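Alpha-ketoglutarate-dependent 2,4-dichlorophenoxyacetate dioxygenase (Bradyrhizobium diazoefficiens, PDB 5BKE) probably acts as a 2-oxoglutarate-dependent dioxygenase that degrades aryloxyalkanoate herbicides, here holding manganese(II) and N-oxalylglycine in its active site. Local coordinates at residues R197-H202 against R206-Y211; A149-L154 against E161-V166; V42-D47 against Y245-K250. All coordinates share one frame; numbering follows the deposited sequence.

Contact 1: R197-H202 against R206-Y211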
loop_
_atom_site.group_PDB
_atom_site.type_symbol
_atom_site.label_atom_id
_atom_site.label_comp_id
_atom_site.label_asym_id
_atom_site.label_seq_id
_atom_site.Cartn_x
_atom_site.Cartn_y
_atom_site.Cartn_z
ATOM N N ARG C 197 -18.879 25.471 -22.241
ATOM C CA ARG C 197 -18.051 25.115 -21.080
ATOM C C ARG C 197 -16.609 24.860 -21.514
ATOM O O ARG C 197 -16.378 24.257 -22.568
ATOM C CB ARG C 197 -18.583 23.851 -20.406
ATOM C CG ARG C 197 -19.949 23.976 -19.746
ATOM C CD ARG C 197 -19.897 24.709 -18.412
ATOM N NE ARG C 197 -19.030 24.059 -17.420
ATOM C CZ ARG C 197 -19.404 23.064 -16.621
ATOM N NH1 ARG C 197 -20.632 22.578 -16.695
ATOM N NH2 ARG C 197 -18.541 22.545 -15.751
ATOM N N LEU C 198 -15.657 25.328 -20.703
ATOM C CA LEU C 198 -14.244 25.012 -20.882
ATOM C C LEU C 198 -13.969 23.557 -20.521
ATOM O O LEU C 198 -13.099 22.917 -21.110
ATOM C CB LEU C 198 -13.370 25.955 -20.044
ATOM C CG LEU C 198 -11.835 25.886 -20.128
ATOM C CD1 LEU C 198 -11.313 26.016 -21.556
ATOM C CD2 LEU C 198 -11.186 26.941 -19.231
ATOM N N VAL C 199 -14.717 23.041 -19.549
ATOM C CA VAL C 199 -14.575 21.655 -19.103
ATOM C C VAL C 199 -15.874 20.910 -19.387
ATOM O O VAL C 199 -16.952 21.300 -18.902
ATOM C CB VAL C 199 -14.201 21.564 -17.606
ATOM C CG1 VAL C 199 -14.063 20.104 -17.169
ATOM C CG2 VAL C 199 -12.911 22.325 -17.330
ATOM N N ARG C 200 -15.769 19.847 -20.181
ATOM C CA ARG C 200 -16.956 19.079 -20.572
ATOM C C ARG C 200 -16.890 17.631 -20.103
ATOM O O ARG C 200 -15.801 17.114 -19.819
ATOM C CB ARG C 200 -17.242 19.216 -22.075
ATOM C CG ARG C 200 -16.264 18.521 -23.011
ATOM C CD ARG C 200 -16.462 18.962 -24.461
ATOM N NE ARG C 200 -17.784 18.633 -25.016
ATOM C CZ ARG C 200 -18.163 18.897 -26.270
ATOM N NH1 ARG C 200 -17.321 19.484 -27.114
ATOM N NH2 ARG C 200 -19.381 18.563 -26.693
ATOM N N THR C 201 -18.056 16.997 -19.988
ATOM C CA THR C 201 -18.150 15.606 -19.534
ATOM C C THR C 201 -18.799 14.749 -20.614
ATOM O O THR C 201 -19.903 15.048 -21.062
ATOM C CB THR C 201 -18.905 15.507 -18.182
ATOM O OG1 THR C 201 -18.151 16.183 -17.168
ATOM C CG2 THR C 201 -19.098 14.055 -17.745
ATOM N N HIS C 202 -18.105 13.686 -21.024
ATOM C CA HIS C 202 -18.599 12.791 -22.071
ATOM C C HIS C 202 -19.851 12.038 -21.605
ATOM O O HIS C 202 -19.880 11.538 -20.474
ATOM C CB HIS C 202 -17.516 11.809 -22.507
ATOM C CG HIS C 202 -17.829 11.114 -23.796
ATOM N ND1 HIS C 202 -18.579 9.959 -23.854
ATOM C CD2 HIS C 202 -17.530 11.435 -25.078
ATOM C CE1 HIS C 202 -18.713 9.587 -25.115
ATOM N NE2 HIS C 202 -18.088 10.467 -25.877
ATOM N N ARG C 206 -18.211 9.395 -19.171
ATOM C CA ARG C 206 -18.125 10.491 -18.192
ATOM C C ARG C 206 -16.720 11.058 -17.913
ATOM O O ARG C 206 -16.530 11.809 -16.940
ATOM C CB ARG C 206 -18.877 10.138 -16.896
ATOM C CG ARG C 206 -20.387 9.990 -17.094
ATOM C CD ARG C 206 -21.138 9.899 -15.776
ATOM N NE ARG C 206 -21.064 11.145 -14.999
ATOM C CZ ARG C 206 -21.892 12.181 -15.125
ATOM N NH1 ARG C 206 -22.886 12.158 -16.006
ATOM N NH2 ARG C 206 -21.718 13.254 -14.367
ATOM N N ARG C 207 -15.754 10.724 -18.775
ATOM C CA ARG C 207 -14.426 11.354 -18.734
ATOM C C ARG C 207 -14.587 12.859 -18.931
ATOM O O ARG C 207 -15.369 13.297 -19.783
ATOM C CB ARG C 207 -13.499 10.798 -19.819
ATOM C CG ARG C 207 -13.075 9.339 -19.653
ATOM C CD ARG C 207 -11.947 9.145 -18.649
ATOM N NE ARG C 207 -10.693 9.818 -19.006
ATOM C CZ ARG C 207 -9.791 9.360 -19.871
ATOM N NH1 ARG C 207 -9.986 8.214 -20.514
ATOM N NH2 ARG C 207 -8.684 10.053 -20.101
ATOM N N LYS C 208 -13.881 13.629 -18.106
ATOM C CA LYS C 208 -13.786 15.070 -18.255
ATOM C C LYS C 208 -12.720 15.410 -19.296
ATOM O O LYS C 208 -11.739 14.684 -19.454
ATOM C CB LYS C 208 -13.433 15.728 -16.924
ATOM C CG LYS C 208 -14.567 15.798 -15.924
ATOM C CD LYS C 208 -14.206 16.751 -14.798
ATOM C CE LYS C 208 -15.449 17.187 -14.046
ATOM N NZ LYS C 208 -15.107 17.892 -12.781
ATOM N N SER C 209 -12.921 16.512 -20.012
ATOM C CA SER C 209 -11.977 16.939 -21.043
ATOM C C SER C 209 -12.003 18.443 -21.247
ATOM O O SER C 209 -13.019 19.116 -20.991
ATOM C CB SER C 209 -12.219 16.197 -22.367
ATOM O OG SER C 209 -13.527 16.445 -22.852
ATOM N N LEU C 210 -10.860 18.960 -21.685
ATOM C CA LEU C 210 -10.697 20.367 -22.014
ATOM C C LEU C 210 -11.384 20.655 -23.344
ATOM O O LEU C 210 -11.082 20.028 -24.354
ATOM C CB LEU C 210 -9.205 20.723 -22.086
ATOM C CG LEU C 210 -8.404 20.734 -20.771
ATOM C CD1 LEU C 210 -6.893 20.801 -21.015
ATOM C CD2 LEU C 210 -8.845 21.898 -19.898
ATOM N N TYR C 211 -12.322 21.596 -23.336
ATOM C CA TYR C 211 -13.023 21.970 -24.556
ATOM C C TYR C 211 -12.303 23.157 -25.153
ATOM O O TYR C 211 -12.702 24.317 -24.991
ATOM C CB TYR C 211 -14.510 22.257 -24.304
ATOM C CG TYR C 211 -15.359 22.351 -25.570
ATOM C CD1 TYR C 211 -14.802 22.151 -26.852
ATOM C CD2 TYR C 211 -16.725 22.620 -25.485
ATOM C CE1 TYR C 211 -15.577 22.235 -27.996
ATOM C CE2 TYR C 211 -17.511 22.699 -26.624
ATOM C CZ TYR C 211 -16.938 22.501 -27.875
ATOM O OH TYR C 211 -17.738 22.561 -28.992
HETATM O O HOH W 1 -15.025 25.789 -24.433
#
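Arg200 lays its guanidinium over the face of the Tyr211 ring in a cation-pi contact, CZ of Arg200 lying 4.1 Å from the centroid of that ring. NH1 leads, 3.1 Å from Tyr211 CZ and over the middle of the ring, with the guanidinium and ring planes 38° apart. Behind it, Arg200 CD makes an off-centre CH-pi contact with the same face. Arg200 reaches the ring by a bend at chi3 (-62°), while Tyr211 turns CG anti to its own N (chi1 -167°). An alanine at Tyr211 is likely to leave the Arg200 guanidinium without its aromatic partner and able to swing. Tyr211 also meets His169 and touches the loop residues Ser119 and Pro124. Backbone bonds zip the two segments into an antiparallel beta hairpin, strand 208-210 forming an outer strand of a four-stranded sheet. Arg200 and Ser209 are the hydrogen-bonded pair, with Arg200 N 3.0 Å from Ser209 O and Ser209 N 2.9 Å from Arg200 O. Beyond them Tyr211 N donates to Leu198 O at 2.7 Å, and His202 N to Arg207 O at 3.0 Å. One water donates to both Arg197 O and Tyr211 O, bridging the two segments just beyond the Tyr211 N bond to Leu198 O. On the face bearing Val199, Thr201 and Lys208, the aliphatic chain of Lys208 packs across: its CD meets Val199 CG1, and its CG lies 3.8 Å from Thr201 OG1. Near the turn, Thr201 CG2 lies over one face of the Arg206 guanidinium.

Contact 2: A149-L154 against E161-V166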
loop_
_atom_site.group_PDB
_atom_site.type_symbol
_atom_site.label_atom_id
_atom_site.label_comp_id
_atom_site.label_asym_id
_atom_site.label_seq_id
_atom_site.Cartn_x
_atom_site.Cartn_y
_atom_site.Cartn_z
ATOM N N ALA C 149 -6.896 13.046 -21.817
ATOM C CA ALA C 149 -5.508 12.913 -21.355
ATOM C C ALA C 149 -4.927 14.263 -20.932
ATOM O O ALA C 149 -4.352 14.372 -19.847
ATOM C CB ALA C 149 -4.650 12.277 -22.434
ATOM N N ALA C 150 -5.117 15.288 -21.769
ATOM C CA ALA C 150 -4.685 16.652 -21.459
ATOM C C ALA C 150 -5.313 17.151 -20.159
ATOM O O ALA C 150 -4.590 17.634 -19.289
ATOM C CB ALA C 150 -4.991 17.607 -22.607
ATOM N N TYR C 151 -6.639 17.009 -20.018
ATOM C CA TYR C 151 -7.323 17.373 -18.764
ATOM C C TYR C 151 -6.732 16.655 -17.526
ATOM O O TYR C 151 -6.442 17.299 -16.520
ATOM C CB TYR C 151 -8.845 17.153 -18.830
ATOM C CG TYR C 151 -9.524 17.540 -17.533
ATOM C CD1 TYR C 151 -9.931 18.860 -17.303
ATOM C CD2 TYR C 151 -9.721 16.592 -16.510
ATOM C CE1 TYR C 151 -10.530 19.224 -16.101
ATOM C CE2 TYR C 151 -10.315 16.948 -15.302
ATOM C CZ TYR C 151 -10.717 18.261 -15.106
ATOM O OH TYR C 151 -11.310 18.619 -13.922
ATOM N N ASP C 152 -6.562 15.339 -17.620
ATOM C CA ASP C 152 -6.117 14.524 -16.490
ATOM C C ASP C 152 -4.761 14.934 -15.923
ATOM O O ASP C 152 -4.544 14.834 -14.715
ATOM C CB ASP C 152 -6.098 13.046 -16.868
ATOM C CG ASP C 152 -7.486 12.476 -17.075
ATOM O OD1 ASP C 152 -8.480 13.022 -16.528
ATOM O OD2 ASP C 152 -7.577 11.460 -17.793
ATOM N N ALA C 153 -3.884 15.406 -16.811
ATOM C CA ALA C 153 -2.505 15.774 -16.510
ATOM C C ALA C 153 -2.370 17.124 -15.815
ATOM O O ALA C 153 -1.277 17.488 -15.387
ATOM C CB ALA C 153 -1.670 15.754 -17.785
ATOM N N LEU C 154 -3.462 17.876 -15.723
ATOM C CA LEU C 154 -3.446 19.170 -15.039
ATOM C C LEU C 154 -3.380 18.955 -13.523
ATOM O O LEU C 154 -3.782 17.899 -13.028
ATOM C CB LEU C 154 -4.678 20.011 -15.416
ATOM C CG LEU C 154 -4.899 20.525 -16.847
ATOM C CD1 LEU C 154 -6.309 21.089 -16.986
ATOM C CD2 LEU C 154 -3.870 21.579 -17.264
ATOM N N GLU C 161 -9.661 25.837 -10.728
ATOM C CA GLU C 161 -9.769 27.160 -11.358
ATOM C C GLU C 161 -10.690 27.129 -12.591
ATOM O O GLU C 161 -11.570 27.984 -12.733
ATOM C CB GLU C 161 -8.372 27.706 -11.721
ATOM C CG GLU C 161 -8.353 29.014 -12.528
ATOM C CD GLU C 161 -6.981 29.390 -13.098
ATOM O OE1 GLU C 161 -6.062 28.530 -13.167
ATOM O OE2 GLU C 161 -6.820 30.568 -13.495
ATOM N N ILE C 162 -10.497 26.131 -13.452
ATOM C CA ILE C 162 -11.181 26.074 -14.750
ATOM C C ILE C 162 -12.589 25.445 -14.750
ATOM O O ILE C 162 -13.346 25.630 -15.703
ATOM C CB ILE C 162 -10.282 25.423 -15.844
ATOM C CG1 ILE C 162 -10.026 23.934 -15.552
ATOM C CG2 ILE C 162 -8.985 26.227 -16.019
ATOM C CD1 ILE C 162 -9.343 23.181 -16.672
ATOM N N GLU C 163 -12.939 24.737 -13.670
ATOM C CA GLU C 163 -14.140 23.883 -13.618
ATOM C C GLU C 163 -15.430 24.508 -14.178
ATOM O O GLU C 163 -16.124 23.873 -14.976
ATOM C CB GLU C 163 -14.347 23.316 -12.193
ATOM C CG GLU C 163 -15.592 22.444 -11.969
ATOM C CD GLU C 163 -15.607 21.135 -12.762
ATOM O OE1 GLU C 163 -14.547 20.493 -12.926
ATOM O OE2 GLU C 163 -16.703 20.725 -13.220
ATOM N N ASP C 164 -15.729 25.743 -13.777
ATOM C CA ASP C 164 -17.001 26.390 -14.139
ATOM C C ASP C 164 -16.860 27.496 -15.185
ATOM O O ASP C 164 -17.837 28.179 -15.503
ATOM C CB ASP C 164 -17.720 26.916 -12.888
ATOM C CG ASP C 164 -18.098 25.800 -11.917
ATOM O OD1 ASP C 164 -18.939 24.949 -12.273
ATOM O OD2 ASP C 164 -17.547 25.766 -10.800
ATOM N N LEU C 165 -15.658 27.652 -15.735
ATOM C CA LEU C 165 -15.407 28.679 -16.746
ATOM C C LEU C 165 -16.143 28.434 -18.075
ATOM O O LEU C 165 -16.333 27.286 -18.507
ATOM C CB LEU C 165 -13.902 28.877 -16.957
ATOM C CG LEU C 165 -13.078 29.394 -15.764
ATOM C CD1 LEU C 165 -11.623 29.600 -16.174
ATOM C CD2 LEU C 165 -13.654 30.670 -15.153
ATOM N N VAL C 166 -16.585 29.527 -18.688
ATOM C CA VAL C 166 -17.316 29.489 -19.954
ATOM C C VAL C 166 -16.549 30.304 -21.006
ATOM O O VAL C 166 -16.102 31.429 -20.732
ATOM C CB VAL C 166 -18.782 29.990 -19.778
ATOM C CG1 VAL C 166 -19.519 30.079 -21.105
ATOM C CG2 VAL C 166 -19.566 29.067 -18.847
HETATM O O HOH W 2 -12.150 21.077 -13.890
#
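Ile162 holds CG1 between its backbone N and carbonyl carbon (chi1 67°), which aims CD1 at Tyr151 and Leu154, while Tyr151 keeps CG anti to its N (chi1 -180°) and extends its ring toward the same methyl. The contact joins two successive short helices, 147-152 and 156-162, that both pack against the sheet carrying strands 194-201 and 208-210. The backbones stay well apart, Tyr151 CA and Ile162 CA being 10.3 Å from each other, so side chains and one water span the distance. Leu154 CD1 meets Ile162 CD1 methyl to methyl at 3.7 Å, and Tyr151 CE1 lies 4.2 Å from Ile162 CD1. Leu210 and Val199 of the sheet add to this apolar cluster. From Ile162 to Leu165 the chain makes a type I beta turn, closed by Leu165 N bonding to Ile162 O, and heads into strand 166-169. Glu163, in that turn, bends at chi2 to bring its carboxylate to the phenol, the carboxylate and ring planes standing 87° apart. Its OE1 also forms a salt bridge with Lys208 NZ. Tyr151 OH and Glu163 OE1 are 3.9 Å apart and do not bond directly; a water lying in the plane of the Tyr151 ring accepts from Tyr151 OH at 2.6 Å and donates to Glu163 OE1 at 2.6 Å.

Contact 3: V42-D47 against Y245-K250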
loop_
_atom_site.group_PDB
_atom_site.type_symbol
_atom_site.label_atom_id
_atom_site.label_comp_id
_atom_site.label_asym_id
_atom_site.label_seq_id
_atom_site.Cartn_x
_atom_site.Cartn_y
_atom_site.Cartn_z
ATOM N N VAL C 42 -10.549 8.750 -31.868
ATOM C CA VAL C 42 -10.171 8.878 -33.277
ATOM C C VAL C 42 -10.006 7.467 -33.850
ATOM O O VAL C 42 -9.373 6.595 -33.231
ATOM C CB VAL C 42 -8.859 9.695 -33.489
ATOM C CG1 VAL C 42 -8.535 9.860 -34.968
ATOM C CG2 VAL C 42 -8.920 11.068 -32.851
ATOM N N LEU C 43 -10.584 7.248 -35.027
ATOM C CA LEU C 43 -10.487 5.973 -35.711
ATOM C C LEU C 43 -9.944 6.161 -37.119
ATOM O O LEU C 43 -10.314 7.108 -37.812
ATOM C CB LEU C 43 -11.836 5.240 -35.721
ATOM C CG LEU C 43 -12.434 4.753 -34.392
ATOM C CD1 LEU C 43 -13.738 4.010 -34.664
ATOM C CD2 LEU C 43 -11.464 3.889 -33.570
ATOM N N VAL C 44 -9.055 5.250 -37.521
ATOM C CA VAL C 44 -8.351 5.302 -38.804
ATOM C C VAL C 44 -8.744 4.060 -39.596
ATOM O O VAL C 44 -8.599 2.940 -39.113
ATOM C CB VAL C 44 -6.811 5.353 -38.598
ATOM C CG1 VAL C 44 -6.055 5.294 -39.929
ATOM C CG2 VAL C 44 -6.408 6.597 -37.812
ATOM N N PHE C 45 -9.282 4.264 -40.794
ATOM C CA PHE C 45 -9.630 3.169 -41.694
ATOM C C PHE C 45 -8.765 3.376 -42.923
ATOM O O PHE C 45 -8.727 4.479 -43.468
ATOM C CB PHE C 45 -11.107 3.223 -42.123
ATOM C CG PHE C 45 -12.106 3.000 -41.009
ATOM C CD1 PHE C 45 -12.410 4.017 -40.090
ATOM C CD2 PHE C 45 -12.805 1.791 -40.919
ATOM C CE1 PHE C 45 -13.350 3.813 -39.085
ATOM C CE2 PHE C 45 -13.748 1.584 -39.912
ATOM C CZ PHE C 45 -14.016 2.596 -38.991
ATOM N N HIS C 46 -8.080 2.328 -43.365
ATOM C CA HIS C 46 -7.305 2.391 -44.611
ATOM C C HIS C 46 -8.105 1.805 -45.785
ATOM O O HIS C 46 -9.008 0.994 -45.580
ATOM C CB HIS C 46 -5.941 1.682 -44.452
ATOM C CG HIS C 46 -5.046 2.312 -43.426
ATOM N ND1 HIS C 46 -4.557 3.594 -43.551
ATOM C CD2 HIS C 46 -4.553 1.836 -42.258
ATOM C CE1 HIS C 46 -3.800 3.882 -42.506
ATOM N NE2 HIS C 46 -3.777 2.830 -41.709
ATOM N N ASP C 47 -7.764 2.228 -47.006
ATOM C CA ASP C 47 -8.335 1.663 -48.245
ATOM C C ASP C 47 -9.865 1.661 -48.236
ATOM O O ASP C 47 -10.509 0.612 -48.340
ATOM C CB ASP C 47 -7.781 0.246 -48.518
ATOM C CG ASP C 47 -6.265 0.181 -48.431
ATOM O OD1 ASP C 47 -5.592 0.765 -49.313
ATOM O OD2 ASP C 47 -5.746 -0.454 -47.476
ATOM N N TYR C 245 -1.417 12.696 -31.852
ATOM C CA TYR C 245 -1.239 11.683 -32.885
ATOM C C TYR C 245 -1.133 12.381 -34.235
ATOM O O TYR C 245 -1.989 13.214 -34.589
ATOM C CB TYR C 245 -2.390 10.678 -32.886
ATOM C CG TYR C 245 -2.518 9.883 -34.170
ATOM C CD1 TYR C 245 -1.642 8.830 -34.467
ATOM C CD2 TYR C 245 -3.522 10.188 -35.106
ATOM C CE1 TYR C 245 -1.754 8.113 -35.664
ATOM C CE2 TYR C 245 -3.650 9.470 -36.289
ATOM C CZ TYR C 245 -2.767 8.436 -36.569
ATOM O OH TYR C 245 -2.910 7.731 -37.752
ATOM N N VAL C 246 -0.090 12.027 -34.984
ATOM C CA VAL C 246 0.142 12.606 -36.303
ATOM C C VAL C 246 -0.328 11.608 -37.358
ATOM O O VAL C 246 0.146 10.460 -37.400
ATOM C CB VAL C 246 1.619 13.013 -36.514
ATOM C CG1 VAL C 246 1.826 13.593 -37.905
ATOM C CG2 VAL C 246 2.060 14.018 -35.454
ATOM N N HIS C 247 -1.291 12.039 -38.180
ATOM C CA HIS C 247 -1.757 11.218 -39.293
ATOM C C HIS C 247 -1.108 11.644 -40.601
ATOM O O HIS C 247 -1.232 12.804 -41.024
ATOM C CB HIS C 247 -3.283 11.205 -39.444
ATOM C CG HIS C 247 -3.762 10.198 -40.443
ATOM N ND1 HIS C 247 -3.805 8.847 -40.172
ATOM C CD2 HIS C 247 -4.166 10.334 -41.727
ATOM C CE1 HIS C 247 -4.249 8.198 -41.233
ATOM N NE2 HIS C 247 -4.470 9.077 -42.193
ATOM N N LYS C 248 -0.418 10.681 -41.214
ATOM C CA LYS C 248 0.172 10.803 -42.533
ATOM C C LYS C 248 -0.796 10.153 -43.521
ATOM O O LYS C 248 -1.113 8.963 -43.414
ATOM C CB LYS C 248 1.526 10.097 -42.555
ATOM C CG LYS C 248 2.463 10.541 -43.661
ATOM C CD LYS C 248 3.393 9.400 -44.083
ATOM C CE LYS C 248 4.716 9.909 -44.649
ATOM N NZ LYS C 248 4.527 10.873 -45.775
ATOM N N TRP C 249 -1.270 10.946 -44.478
ATOM C CA TRP C 249 -2.366 10.528 -45.364
ATOM C C TRP C 249 -1.948 9.560 -46.474
ATOM O O TRP C 249 -0.936 9.765 -47.151
ATOM C CB TRP C 249 -3.040 11.760 -45.973
ATOM C CG TRP C 249 -3.862 12.530 -44.998
ATOM C CD1 TRP C 249 -3.515 13.688 -44.365
ATOM C CD2 TRP C 249 -5.172 12.192 -44.532
ATOM N NE1 TRP C 249 -4.532 14.095 -43.535
ATOM C CE2 TRP C 249 -5.563 13.200 -43.623
ATOM C CE3 TRP C 249 -6.065 11.141 -44.812
ATOM C CZ2 TRP C 249 -6.808 13.182 -42.968
ATOM C CZ3 TRP C 249 -7.312 11.127 -44.174
ATOM C CH2 TRP C 249 -7.668 12.142 -43.258
ATOM N N LYS C 250 -2.737 8.507 -46.645
ATOM C CA LYS C 250 -2.681 7.662 -47.837
ATOM C C LYS C 250 -4.005 7.786 -48.567
ATOM O O LYS C 250 -5.044 8.044 -47.943
ATOM C CB LYS C 250 -2.413 6.188 -47.485
ATOM C CG LYS C 250 -1.018 5.895 -46.945
ATOM C CD LYS C 250 -0.975 4.511 -46.299
ATOM C CE LYS C 250 0.010 4.443 -45.135
ATOM N NZ LYS C 250 1.428 4.537 -45.595
#
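Tyr245 OH and His247 ND1 share a 2.8 Å hydrogen bond, and Val44 packs against both of the bonded groups. The bond links two residues of one strand, i and i+2, whose side chains lie on the same face of the sheet; it holds phenol and imidazole together as a single surface for the valine. Val44 straddles that surface with its two methyls. CG1 of Val44, anti to the backbone N (chi1 175°), lies 3.7 Å from His247 CE1, while Val44 CG2 is 3.7 Å from Tyr245 OH and 4.3 Å from Tyr245 CE2. Both rings are met at a slant. The backbones are not paired, with Val44 CA and His247 CA 8.9 Å apart: strand 42-45 belongs to the large mixed sheet and strand 244-247 to the small antiparallel one, the two sheets of the double-stranded beta-helix characteristic of 2-oxoglutarate oxygenases in the cupin clan. The contact therefore fills part of the core between them. His247 CD2 rests 3.5 Å above the Trp249 ring, over its centre, and Trp249 NE1 bonds to Thr142 OG1, a residue of the N-oxalylglycine pocket; the His247 side chain itself is about 8 Å from that ligand. Asp253 takes His247 NE2 on OD2 and His46 ND1 on OD1, joining both segments through one carboxylate. With ND1 and NE2 both engaged, the His247 ring has its rotation fixed, and the carboxylate of Asp253 would probably polarise it.

In the fold
From the N terminus, segment 42-47 comes first and waits almost 200 residues for its partner. Contact 2 then closes a short loop made largely of helix 156-162, and contact 1 follows as a tight hairpin with three residues between its segments. Only afterwards does 245-250 return to close contact 3, whose long loop encloses the other two; none cross. Contacts 1 and 2, in series along the chain, have centres 8 Å apart and touch, Leu210 CD2 approaching Ile162 CD1 to 3.5 Å, so the helices and the four-stranded sheet form one block. Contact 3 ties the two core sheets together, its nearest atoms about 10 Å from either neighbour.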